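Local coordinates for protein polysaccharide deacetylase (Bacillus cereus, PDB 4HD5) that binds zinc and probably hydrolyses carbon-nitrogen bonds other than peptide bonds, consistent with removal of acetyl groups from a polysaccharide, at residues T59-H64 against I103-K108; G115-E120 against I138-K143; K161-S166 against R343-H348; M174-D179 against T350-F355. All coordinates share one frame; numbering follows the deposited sequence.

Contact 1 of 4, residues T59-H64 against I103-K108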
# COMPACT_ATOMS: atom_id res chain seq x y z
N THR A 59 11.67 -4.76 -15.61
CA THR A 59 10.78 -5.90 -15.76
C THR A 59 11.55 -7.21 -15.87
O THR A 59 10.96 -8.29 -15.87
CB THR A 59 9.90 -5.75 -17.01
OG1 THR A 59 10.73 -5.77 -18.18
CG2 THR A 59 9.11 -4.45 -16.96
N ASN A 60 12.88 -7.14 -15.95
CA ASN A 60 13.68 -8.33 -16.12
C ASN A 60 15.05 -8.21 -15.48
O ASN A 60 15.48 -7.12 -15.09
CB ASN A 60 13.82 -8.71 -17.61
CG ASN A 60 14.43 -7.60 -18.45
OD1 ASN A 60 15.58 -7.22 -18.26
ND2 ASN A 60 13.66 -7.09 -19.40
N THR A 61 15.71 -9.35 -15.35
CA THR A 61 17.05 -9.42 -14.79
C THR A 61 17.65 -10.73 -15.24
O THR A 61 16.97 -11.58 -15.82
CB THR A 61 17.02 -9.33 -13.25
OG1 THR A 61 18.36 -9.30 -12.73
CG2 THR A 61 16.26 -10.50 -12.63
N SER A 62 18.95 -10.87 -15.00
CA SER A 62 19.68 -12.10 -15.29
C SER A 62 20.11 -12.70 -13.96
O SER A 62 20.71 -12.01 -13.15
CB SER A 62 20.91 -11.79 -16.16
OG SER A 62 21.80 -12.89 -16.20
N ILE A 63 19.79 -13.97 -13.74
CA ILE A 63 20.14 -14.64 -12.50
C ILE A 63 21.17 -15.72 -12.82
O ILE A 63 20.99 -16.50 -13.75
CB ILE A 63 18.92 -15.30 -11.83
CG1 ILE A 63 17.81 -14.27 -11.57
CG2 ILE A 63 19.32 -15.98 -10.53
CD1 ILE A 63 16.50 -14.89 -11.14
N HIS A 64 22.23 -15.76 -12.03
CA HIS A 64 23.22 -16.82 -12.13
C HIS A 64 23.68 -17.18 -10.72
O HIS A 64 23.28 -16.53 -9.75
CB HIS A 64 24.40 -16.36 -12.99
CG HIS A 64 25.31 -15.39 -12.32
ND1 HIS A 64 25.08 -14.03 -12.32
CD2 HIS A 64 26.46 -15.57 -11.64
CE1 HIS A 64 26.05 -13.42 -11.66
NE2 HIS A 64 26.90 -14.33 -11.23
N ILE A 103 20.16 -17.75 -16.13
CA ILE A 103 18.84 -17.76 -16.75
C ILE A 103 18.33 -16.33 -16.89
O ILE A 103 18.62 -15.49 -16.05
CB ILE A 103 17.80 -18.59 -15.95
CG1 ILE A 103 17.66 -18.08 -14.51
CG2 ILE A 103 18.19 -20.06 -15.95
CD1 ILE A 103 16.38 -18.53 -13.84
N PRO A 104 17.59 -16.05 -17.97
CA PRO A 104 16.88 -14.78 -18.05
C PRO A 104 15.60 -14.86 -17.24
O PRO A 104 14.84 -15.82 -17.39
CB PRO A 104 16.56 -14.65 -19.54
CG PRO A 104 16.44 -16.06 -20.02
CD PRO A 104 17.39 -16.87 -19.18
N PHE A 105 15.37 -13.88 -16.37
CA PHE A 105 14.10 -13.79 -15.64
C PHE A 105 13.35 -12.54 -16.06
O PHE A 105 13.90 -11.45 -15.99
CB PHE A 105 14.31 -13.78 -14.13
CG PHE A 105 13.02 -13.73 -13.36
CD1 PHE A 105 12.22 -14.86 -13.26
CD2 PHE A 105 12.58 -12.56 -12.76
CE1 PHE A 105 11.02 -14.83 -12.57
CE2 PHE A 105 11.39 -12.52 -12.06
CZ PHE A 105 10.61 -13.66 -11.97
N ASP A 106 12.09 -12.72 -16.47
CA ASP A 106 11.21 -11.62 -16.86
C ASP A 106 9.85 -11.81 -16.20
O ASP A 106 9.30 -12.92 -16.20
CB ASP A 106 11.06 -11.57 -18.39
CG ASP A 106 10.36 -10.31 -18.88
OD1 ASP A 106 9.19 -10.07 -18.51
OD2 ASP A 106 10.98 -9.54 -19.64
N ILE A 107 9.29 -10.74 -15.64
CA ILE A 107 8.01 -10.82 -14.93
C ILE A 107 6.82 -11.15 -15.84
O ILE A 107 5.73 -11.43 -15.36
CB ILE A 107 7.71 -9.55 -14.11
CG1 ILE A 107 7.54 -8.32 -15.02
CG2 ILE A 107 8.80 -9.32 -13.07
CD1 ILE A 107 7.19 -7.04 -14.29
N LYS A 108 7.02 -11.11 -17.16
CA LYS A 108 6.01 -11.60 -18.11
C LYS A 108 5.68 -13.07 -17.85
O LYS A 108 4.57 -13.52 -18.14
CB LYS A 108 6.47 -11.42 -19.57
CG LYS A 108 7.56 -12.39 -20.01
CD LYS A 108 8.16 -12.04 -21.36
CE LYS A 108 9.31 -12.98 -21.69
NZ LYS A 108 9.91 -12.74 -23.03
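Phe105 sets CG anti to its backbone N (chi1 -178°), and Thr61 tucks CG2 between its own N and carbonyl carbon, which leaves the Thr61 methyl CG2 4.1 Å from Phe105 CB, at the edge of the phenyl ring. The two residues are a hydrogen-bonded pair in an antiparallel sheet where strand 60-65 runs between 49-51 and 103-106; this sheet packs against strands 72-81 and 130-140 of a second one, in the manner of a beta sandwich. Thr61 OG1, anti to the backbone N, is hydrogen-bonded to Thr52 O, just past strand 49-51. Ile63 pairs with Ile103 in the same hydrogen-bonded fashion, and its side chain runs alongside that of Phe105, with Ile63 CD1 3.9 Å from Phe105 CB. Across the pair, Ile63 CB meets Ile103 CG1 at 4.1 Å. Both isoleucines and Phe105 also reach the 72-81 strand, so this face is the buried one.

The other face carries Asn60, Ser62, Pro104 and Asp106 and is largely polar. There Asn60 CB rests 3.6 Å from Asp106 OD2, with the amide and carboxylate planes turned 43° apart. Past the last pair, Ile107 N still bonds to Thr59 O at 3.0 Å, nearly straight at 170°. The side chains of these two residues cross at about a right angle, Ile107 CG1 lying 4.0 Å from Thr59 CB. The strand then ends in an Asx turn, Asp106 OD1 taking Lys108 N at 2.8 Å on its anti lone pair.

Contact 2 of 4, residues G115-E120 against I138-K143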
# COMPACT_ATOMS: atom_id res chain seq x y z
N GLY A 115 6.27 -7.25 -7.14
CA GLY A 115 6.39 -7.53 -5.72
C GLY A 115 7.62 -8.37 -5.38
O GLY A 115 8.57 -8.47 -6.15
N GLU A 116 7.56 -9.00 -4.21
CA GLU A 116 8.65 -9.80 -3.69
C GLU A 116 8.62 -11.21 -4.30
O GLU A 116 7.61 -11.91 -4.22
CB GLU A 116 8.56 -9.84 -2.16
CG GLU A 116 9.53 -10.78 -1.46
CD GLU A 116 9.36 -10.74 0.04
OE1 GLU A 116 9.74 -9.73 0.67
OE2 GLU A 116 8.83 -11.73 0.60
N PHE A 117 9.75 -11.61 -4.88
CA PHE A 117 9.94 -12.96 -5.41
C PHE A 117 11.00 -13.67 -4.58
O PHE A 117 12.06 -13.10 -4.30
CB PHE A 117 10.43 -12.91 -6.86
CG PHE A 117 9.40 -12.43 -7.84
CD1 PHE A 117 9.14 -11.07 -7.97
CD2 PHE A 117 8.73 -13.32 -8.66
CE1 PHE A 117 8.20 -10.62 -8.87
CE2 PHE A 117 7.80 -12.87 -9.58
CZ PHE A 117 7.53 -11.52 -9.68
N GLN A 118 10.71 -14.91 -4.20
CA GLN A 118 11.68 -15.75 -3.51
C GLN A 118 12.27 -16.73 -4.50
O GLN A 118 11.56 -17.29 -5.32
CB GLN A 118 11.02 -16.50 -2.37
CG GLN A 118 10.37 -15.57 -1.36
CD GLN A 118 10.02 -16.26 -0.06
OE1 GLN A 118 8.95 -16.04 0.51
NE2 GLN A 118 10.92 -17.11 0.42
N ILE A 119 13.58 -16.93 -4.41
CA ILE A 119 14.30 -17.79 -5.34
C ILE A 119 14.97 -18.91 -4.56
O ILE A 119 15.73 -18.66 -3.62
CB ILE A 119 15.37 -17.01 -6.13
CG1 ILE A 119 14.79 -15.73 -6.73
CG2 ILE A 119 15.97 -17.89 -7.22
CD1 ILE A 119 15.83 -14.66 -6.99
N GLU A 120 14.69 -20.15 -4.96
CA GLU A 120 15.20 -21.34 -4.32
C GLU A 120 15.93 -22.17 -5.37
O GLU A 120 15.33 -22.62 -6.34
CB GLU A 120 14.05 -22.12 -3.71
CG GLU A 120 14.47 -23.30 -2.84
CD GLU A 120 13.32 -23.83 -2.00
OE1 GLU A 120 12.20 -23.95 -2.52
OE2 GLU A 120 13.54 -24.13 -0.81
N ILE A 138 14.42 -11.22 -4.51
CA ILE A 138 14.44 -10.08 -5.41
C ILE A 138 13.05 -9.45 -5.37
O ILE A 138 12.03 -10.16 -5.38
CB ILE A 138 14.82 -10.49 -6.85
CG1 ILE A 138 15.02 -9.25 -7.72
CG2 ILE A 138 13.79 -11.42 -7.47
CD1 ILE A 138 15.62 -9.54 -9.08
N THR A 139 13.01 -8.12 -5.32
CA THR A 139 11.75 -7.39 -5.16
C THR A 139 11.57 -6.36 -6.25
O THR A 139 12.31 -5.38 -6.34
CB THR A 139 11.68 -6.75 -3.76
OG1 THR A 139 11.58 -7.79 -2.79
CG2 THR A 139 10.48 -5.80 -3.62
N PHE A 140 10.58 -6.61 -7.10
CA PHE A 140 10.15 -5.66 -8.11
C PHE A 140 9.06 -4.80 -7.46
O PHE A 140 7.96 -5.28 -7.18
CB PHE A 140 9.61 -6.39 -9.34
CG PHE A 140 10.66 -7.13 -10.12
CD1 PHE A 140 11.10 -8.37 -9.71
CD2 PHE A 140 11.22 -6.57 -11.27
CE1 PHE A 140 12.07 -9.06 -10.43
CE2 PHE A 140 12.19 -7.24 -12.00
CZ PHE A 140 12.62 -8.49 -11.57
N GLU A 141 9.38 -3.53 -7.20
CA GLU A 141 8.46 -2.64 -6.49
C GLU A 141 7.12 -2.63 -7.19
O GLU A 141 7.06 -2.51 -8.41
CB GLU A 141 9.00 -1.22 -6.46
CG GLU A 141 10.26 -1.06 -5.63
CD GLU A 141 10.04 -1.34 -4.16
OE1 GLU A 141 8.89 -1.21 -3.68
OE2 GLU A 141 11.02 -1.69 -3.48
N GLN A 142 6.03 -2.78 -6.44
CA GLN A 142 4.73 -2.61 -7.08
C GLN A 142 4.10 -1.27 -6.78
O GLN A 142 4.38 -0.63 -5.76
CB GLN A 142 3.77 -3.78 -6.87
CG GLN A 142 3.79 -4.54 -5.57
CD GLN A 142 2.78 -5.70 -5.58
OE1 GLN A 142 2.31 -6.12 -6.64
NE2 GLN A 142 2.47 -6.22 -4.41
N LYS A 143 3.27 -0.83 -7.72
CA LYS A 143 2.58 0.43 -7.62
C LYS A 143 1.47 0.32 -6.59
O LYS A 143 0.90 -0.75 -6.41
CB LYS A 143 2.03 0.84 -8.98
CG LYS A 143 3.12 1.41 -9.87
CD LYS A 143 2.77 1.43 -11.35
CE LYS A 143 1.38 1.99 -11.63
NZ LYS A 143 0.38 0.92 -11.88
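Phe117 CB sits 3.5 Å from Ile138 O and 3.7 Å from the Ile138 methyl CG2. That methyl stands between Ile138 N and its carbonyl carbon, where it also meets Ile119 CD1 at 3.9 Å. One step out, Phe117 CG lies anti to the carbonyl carbon (chi1 -70°), which swings the ring along the strand toward Phe140 and leaves Ile138 O at the ring edge, in its plane. Phe117 CD1 reaches Phe140 CD1 at 3.8 Å, and CE1 beyond it is just as near the same carbon. The two rings are steeply inclined, planes 80° apart. Farther round, the Phe117 ring makes edge-to-face contacts with Phe105 and Phe110.

Phe117 and Phe140 share one face of the beta hairpin formed by strands 115-125 and 130-140, at one edge of a four-stranded antiparallel sheet. On the other face Thr139 OG1 lies 3.7 Å from Glu116 CB; the Glu116 chain is extended beyond CG, and its OE2 is hydrogen-bonded to Thr82 OG1. Phe117 N and Ile138 O form a regular strand bond.

The pairing is more bent at Gly115. Its carbonyl O receives Phe140 N at 2.9 Å, but the donor sits 42° out of the carbonyl plane. Gly115 takes a positive phi, and Gln142 lies alongside it, with Gln142 CG 4.0 Å from Gly115 CA. The extended Gln142 chain carries NE2 onward to Ile193 O and Val196 O.

Contact 3 of 4, residues K161-S166 against R343-H348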
# COMPACT_ATOMS: atom_id res chain seq x y z
N LYS A 161 -19.90 19.58 -4.35
CA LYS A 161 -20.53 18.48 -5.09
C LYS A 161 -19.52 17.39 -5.43
O LYS A 161 -19.76 16.20 -5.19
CB LYS A 161 -21.18 18.98 -6.39
CG LYS A 161 -22.15 17.97 -7.01
CD LYS A 161 -22.74 18.40 -8.36
CE LYS A 161 -23.28 19.82 -8.36
NZ LYS A 161 -24.20 20.08 -9.51
N ASP A 162 -18.38 17.80 -5.97
CA ASP A 162 -17.40 16.82 -6.45
C ASP A 162 -16.83 15.92 -5.35
O ASP A 162 -16.28 14.86 -5.65
CB ASP A 162 -16.25 17.51 -7.19
CG ASP A 162 -15.41 16.52 -7.98
OD1 ASP A 162 -16.00 15.77 -8.79
OD2 ASP A 162 -14.18 16.45 -7.77
N LEU A 163 -16.96 16.35 -4.10
CA LEU A 163 -16.44 15.60 -2.94
C LEU A 163 -17.41 14.55 -2.38
O LEU A 163 -17.08 13.87 -1.41
CB LEU A 163 -16.04 16.58 -1.81
CG LEU A 163 -14.59 17.11 -1.75
CD1 LEU A 163 -13.96 17.29 -3.11
CD2 LEU A 163 -14.52 18.40 -0.94
N PHE A 164 -18.58 14.41 -2.99
CA PHE A 164 -19.58 13.46 -2.53
C PHE A 164 -19.68 12.28 -3.46
O PHE A 164 -19.92 12.44 -4.65
CB PHE A 164 -20.94 14.14 -2.43
CG PHE A 164 -21.10 14.90 -1.16
CD1 PHE A 164 -20.49 16.13 -1.01
CD2 PHE A 164 -21.80 14.36 -0.09
CE1 PHE A 164 -20.60 16.84 0.17
CE2 PHE A 164 -21.90 15.06 1.10
CZ PHE A 164 -21.31 16.31 1.23
N VAL A 165 -19.47 11.09 -2.91
CA VAL A 165 -19.66 9.85 -3.64
C VAL A 165 -20.82 9.11 -2.99
O VAL A 165 -20.82 8.90 -1.77
CB VAL A 165 -18.38 8.98 -3.62
CG1 VAL A 165 -18.65 7.59 -4.17
CG2 VAL A 165 -17.25 9.67 -4.39
N SER A 166 -21.83 8.75 -3.79
CA SER A 166 -23.04 8.15 -3.25
C SER A 166 -22.73 6.80 -2.63
O SER A 166 -21.78 6.13 -3.03
CB SER A 166 -24.10 7.98 -4.34
OG SER A 166 -23.68 7.05 -5.34
N ARG A 343 -2.19 10.84 -4.50
CA ARG A 343 -3.41 10.08 -4.32
C ARG A 343 -4.28 10.12 -5.56
O ARG A 343 -4.16 11.04 -6.40
CB ARG A 343 -4.17 10.61 -3.10
CG ARG A 343 -3.53 10.21 -1.78
CD ARG A 343 -4.48 10.40 -0.62
NE ARG A 343 -4.66 11.82 -0.29
CZ ARG A 343 -5.49 12.28 0.65
NH1 ARG A 343 -6.25 11.43 1.34
NH2 ARG A 343 -5.57 13.59 0.88
N VAL A 344 -5.11 9.09 -5.69
CA VAL A 344 -6.08 8.95 -6.78
C VAL A 344 -7.40 9.54 -6.28
O VAL A 344 -7.99 9.04 -5.32
CB VAL A 344 -6.28 7.47 -7.19
CG1 VAL A 344 -7.30 7.33 -8.32
CG2 VAL A 344 -4.97 6.83 -7.61
N ARG A 345 -7.86 10.59 -6.95
CA ARG A 345 -9.10 11.26 -6.59
C ARG A 345 -10.29 10.51 -7.17
O ARG A 345 -10.27 10.16 -8.36
CB ARG A 345 -9.09 12.69 -7.12
CG ARG A 345 -10.29 13.52 -6.73
CD ARG A 345 -10.17 14.95 -7.26
NE ARG A 345 -9.30 15.81 -6.44
CZ ARG A 345 -9.64 16.35 -5.26
NH1 ARG A 345 -10.82 16.10 -4.71
NH2 ARG A 345 -8.77 17.13 -4.62
N ILE A 346 -11.30 10.25 -6.34
CA ILE A 346 -12.59 9.70 -6.81
C ILE A 346 -13.58 10.85 -6.85
O ILE A 346 -13.68 11.60 -5.88
CB ILE A 346 -13.12 8.55 -5.91
CG1 ILE A 346 -12.07 7.42 -5.76
CG2 ILE A 346 -14.43 8.01 -6.46
CD1 ILE A 346 -11.38 7.03 -7.04
N HIS A 347 -14.27 11.02 -7.97
CA HIS A 347 -15.16 12.17 -8.18
C HIS A 347 -16.62 11.77 -8.01
O HIS A 347 -16.96 10.60 -8.03
CB HIS A 347 -14.99 12.72 -9.61
CG HIS A 347 -13.59 13.12 -9.95
ND1 HIS A 347 -13.07 14.36 -9.65
CD2 HIS A 347 -12.60 12.45 -10.60
CE1 HIS A 347 -11.83 14.44 -10.10
NE2 HIS A 347 -11.52 13.29 -10.67
N HIS A 348 -17.47 12.77 -7.88
CA HIS A 348 -18.92 12.56 -7.75
C HIS A 348 -19.50 11.69 -8.88
O HIS A 348 -20.38 10.86 -8.64
CB HIS A 348 -19.58 13.94 -7.72
CG HIS A 348 -21.05 13.93 -7.50
ND1 HIS A 348 -21.93 14.55 -8.37
CD2 HIS A 348 -21.82 13.43 -6.50
CE1 HIS A 348 -23.16 14.41 -7.93
NE2 HIS A 348 -23.13 13.74 -6.79
O HOH W 1 -15.20 12.64 -4.04
O HOH W 2 -13.14 14.50 -5.46
O HOH W 3 -22.03 10.02 -6.42
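The Asp162 carboxylate takes a hydrogen bond from the edge of the His347 ring: His347 ND1 gives its proton to Asp162 OD2 at 3.0 Å, arriving on the syn lone pair and with the oxygen only 10° out of the imidazole plane. The carboxylate is nonetheless rotated 35° against the ring. Asp162 CG lies anti to its backbone N, a torsion that sends both oxygens across to the 343-348 segment, where His348 N makes weak, long bonds to Asp162 OD1 and Asp162 O. Arg345 CG lies over one face of the His347 ring, offset toward its rim. Asp162 OD2 lies 4.6 Å from Arg345 NH1 and well out of the guanidinium plane, so any attraction there is between charges alone. Arg345 NH1 bonds instead to a water at 2.9 Å, which together with a second water sits in reach of both Asp162 O and Ile346 O.

The neighbouring His348 ring is covered on one face by the aliphatic part of Lys161, whose CG is 4.0 Å from the ring centroid in a CH-pi contact, before the lysine chain bends away. Deeper in, Val165 CG2 touches Ile346 CG2 at 3.9 Å. A third water links Ser166 N to His348 O, just before Ser166 caps helix 167-179.

Leu163 CD1 packs at the edge of the Arg345 guanidinium, and the Leu163 side chain lies about 8 Å from the zinc ion held by Asp206, His264 and His268. The segments thus meet beside the metal site of a NodB-like deacetylase barrel, where the loop after strand 341-345 joins the loop leading into helix 167-179.

Contact 4 of 4, residues M174-D179 against T350-F355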
# COMPACT_ATOMS: atom_id res chain seq x y z
N MET A 174 -16.20 -0.59 -3.87
CA MET A 174 -15.63 -1.53 -2.91
C MET A 174 -15.88 -2.98 -3.36
O MET A 174 -15.01 -3.82 -3.20
CB MET A 174 -16.18 -1.29 -1.51
CG MET A 174 -15.80 0.06 -0.93
SD MET A 174 -14.02 0.33 -0.82
CE MET A 174 -13.65 1.26 -2.30
N LYS A 175 -17.06 -3.26 -3.93
CA LYS A 175 -17.31 -4.61 -4.44
C LYS A 175 -16.36 -4.96 -5.59
O LYS A 175 -15.95 -6.12 -5.73
CB LYS A 175 -18.77 -4.78 -4.88
CG LYS A 175 -19.16 -6.23 -5.09
CD LYS A 175 -20.67 -6.41 -5.12
CE LYS A 175 -21.05 -7.86 -5.36
NZ LYS A 175 -20.50 -8.40 -6.63
N HIS A 176 -15.99 -3.97 -6.40
CA HIS A 176 -15.03 -4.20 -7.47
C HIS A 176 -13.66 -4.63 -6.91
O HIS A 176 -13.03 -5.58 -7.41
CB HIS A 176 -14.90 -2.98 -8.38
CG HIS A 176 -13.75 -3.07 -9.33
ND1 HIS A 176 -13.81 -3.80 -10.50
CD2 HIS A 176 -12.50 -2.55 -9.28
CE1 HIS A 176 -12.65 -3.73 -11.12
NE2 HIS A 176 -11.84 -2.96 -10.41
N LEU A 177 -13.22 -3.96 -5.85
CA LEU A 177 -11.98 -4.35 -5.16
C LEU A 177 -12.07 -5.78 -4.59
O LEU A 177 -11.10 -6.55 -4.66
CB LEU A 177 -11.65 -3.35 -4.05
CG LEU A 177 -11.45 -1.87 -4.45
CD1 LEU A 177 -11.00 -1.05 -3.25
CD2 LEU A 177 -10.45 -1.72 -5.58
N LYS A 178 -13.22 -6.12 -4.02
CA LYS A 178 -13.43 -7.46 -3.44
C LYS A 178 -13.39 -8.54 -4.52
O LYS A 178 -12.66 -9.53 -4.41
CB LYS A 178 -14.76 -7.53 -2.69
CG LYS A 178 -15.15 -8.92 -2.17
CD LYS A 178 -16.40 -8.83 -1.33
CE LYS A 178 -16.80 -10.19 -0.75
NZ LYS A 178 -17.91 -10.03 0.22
N ASP A 179 -14.17 -8.34 -5.57
CA ASP A 179 -14.29 -9.32 -6.63
C ASP A 179 -12.99 -9.52 -7.43
O ASP A 179 -12.78 -10.58 -8.02
CB ASP A 179 -15.46 -8.95 -7.55
CG ASP A 179 -16.82 -9.04 -6.86
OD1 ASP A 179 -16.92 -9.61 -5.74
OD2 ASP A 179 -17.81 -8.51 -7.41
N THR A 350 -17.63 9.72 -11.03
CA THR A 350 -16.77 8.59 -11.37
C THR A 350 -17.57 7.29 -11.42
O THR A 350 -18.21 6.92 -10.44
CB THR A 350 -15.64 8.43 -10.33
OG1 THR A 350 -14.85 9.63 -10.30
CG2 THR A 350 -14.75 7.25 -10.66
N THR A 351 -17.54 6.61 -12.57
CA THR A 351 -18.13 5.30 -12.75
C THR A 351 -17.16 4.22 -12.29
O THR A 351 -15.97 4.47 -12.18
CB THR A 351 -18.44 5.01 -14.23
OG1 THR A 351 -17.22 4.99 -14.99
CG2 THR A 351 -19.41 6.07 -14.79
N VAL A 352 -17.68 3.02 -12.06
CA VAL A 352 -16.81 1.89 -11.68
C VAL A 352 -15.71 1.70 -12.72
O VAL A 352 -14.55 1.40 -12.39
CB VAL A 352 -17.63 0.59 -11.47
CG1 VAL A 352 -16.72 -0.60 -11.23
CG2 VAL A 352 -18.59 0.77 -10.30
N GLU A 353 -16.05 1.87 -13.98
CA GLU A 353 -15.09 1.67 -15.04
C GLU A 353 -13.99 2.74 -15.04
O GLU A 353 -12.81 2.40 -15.11
CB GLU A 353 -15.82 1.55 -16.38
CG GLU A 353 -16.50 0.18 -16.54
CD GLU A 353 -17.73 -0.04 -15.65
OE1 GLU A 353 -18.55 0.89 -15.50
OE2 GLU A 353 -17.89 -1.18 -15.13
N GLN A 354 -14.37 4.01 -14.89
CA GLN A 354 -13.38 5.08 -14.69
C GLN A 354 -12.52 4.79 -13.46
O GLN A 354 -11.30 4.95 -13.49
CB GLN A 354 -14.06 6.44 -14.54
CG GLN A 354 -14.67 6.96 -15.84
CD GLN A 354 -15.56 8.18 -15.64
OE1 GLN A 354 -16.32 8.25 -14.67
NE2 GLN A 354 -15.48 9.13 -16.56
N PHE A 355 -13.18 4.35 -12.39
CA PHE A 355 -12.52 4.01 -11.13
C PHE A 355 -11.47 2.93 -11.36
O PHE A 355 -10.31 3.09 -11.00
CB PHE A 355 -13.59 3.56 -10.14
CG PHE A 355 -13.07 2.93 -8.87
CD1 PHE A 355 -12.57 3.71 -7.84
CD2 PHE A 355 -13.15 1.56 -8.68
CE1 PHE A 355 -12.13 3.13 -6.65
CE2 PHE A 355 -12.71 0.98 -7.49
CZ PHE A 355 -12.20 1.75 -6.48
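Phe355 presents the far rim of its ring to helix 167-179, and three side chains receive it from different directions. His176 comes in obliquely, its CD2 near the plane of the phenyl ring and at its edge, 4.0 Å from Phe355 CE2. Leu177 stands at about a right angle to the phenylalanine side chain and sets CD2 4.0 Å from Phe355 CZ. Met174, whose own CB points away, folds back through its first two torsions (chi1 -64°, chi2 -58°) to bring the methyl CE within 4.5 Å of Phe355 CZ. Phe355 can reach so far because its CG lies anti to the backbone N (chi1 169°).

The two helices flank strand 146-149 on the outside of the TIM-like barrel, and Phe355 also lies on Leu147 and Tyr149 of that strand, so the ring lies between that strand and helix 167-179. One turn earlier, Val352 CG1 approaches His176 CB at 4.1 Å; both residues are partly exposed.

The two segments meet through carbon-carbon contacts; each also has its own local polar bonds. Helix 352-358 opens with a capping box, in which Gln354 N bonds to Thr351 OG1 at 3.0 Å and Thr351 N returns the bond to Gln354 OE1 on a carbonyl lone pair. On the helix facing it, Lys175 NZ and Asp179 OD2 form a salt bridge of 2.8 Å, one turn apart.

How the contacts relate
From the N terminus, contact 1 closes the loop that carries strands 72-81 and 90-94, and contact 2 follows in series, closing the hairpin of strands 115-125 and 130-140. The two touch, Phe105 CZ lying 3.8 Å from Phe117 CE2, so they join the two sheets of the N-terminal beta domain. The 138-143 segment then leads the chain into the barrel. There contacts 3 and 4 cross, since 161-166, 174-179, 343-348 and 350-355 alternate; each spans 170 residues or more, bringing the start of the barrel to its end. They meet where Ile346 CD1 touches Phe355 CD1 at 3.6 Å, linking loops near the zinc site to the outer helices.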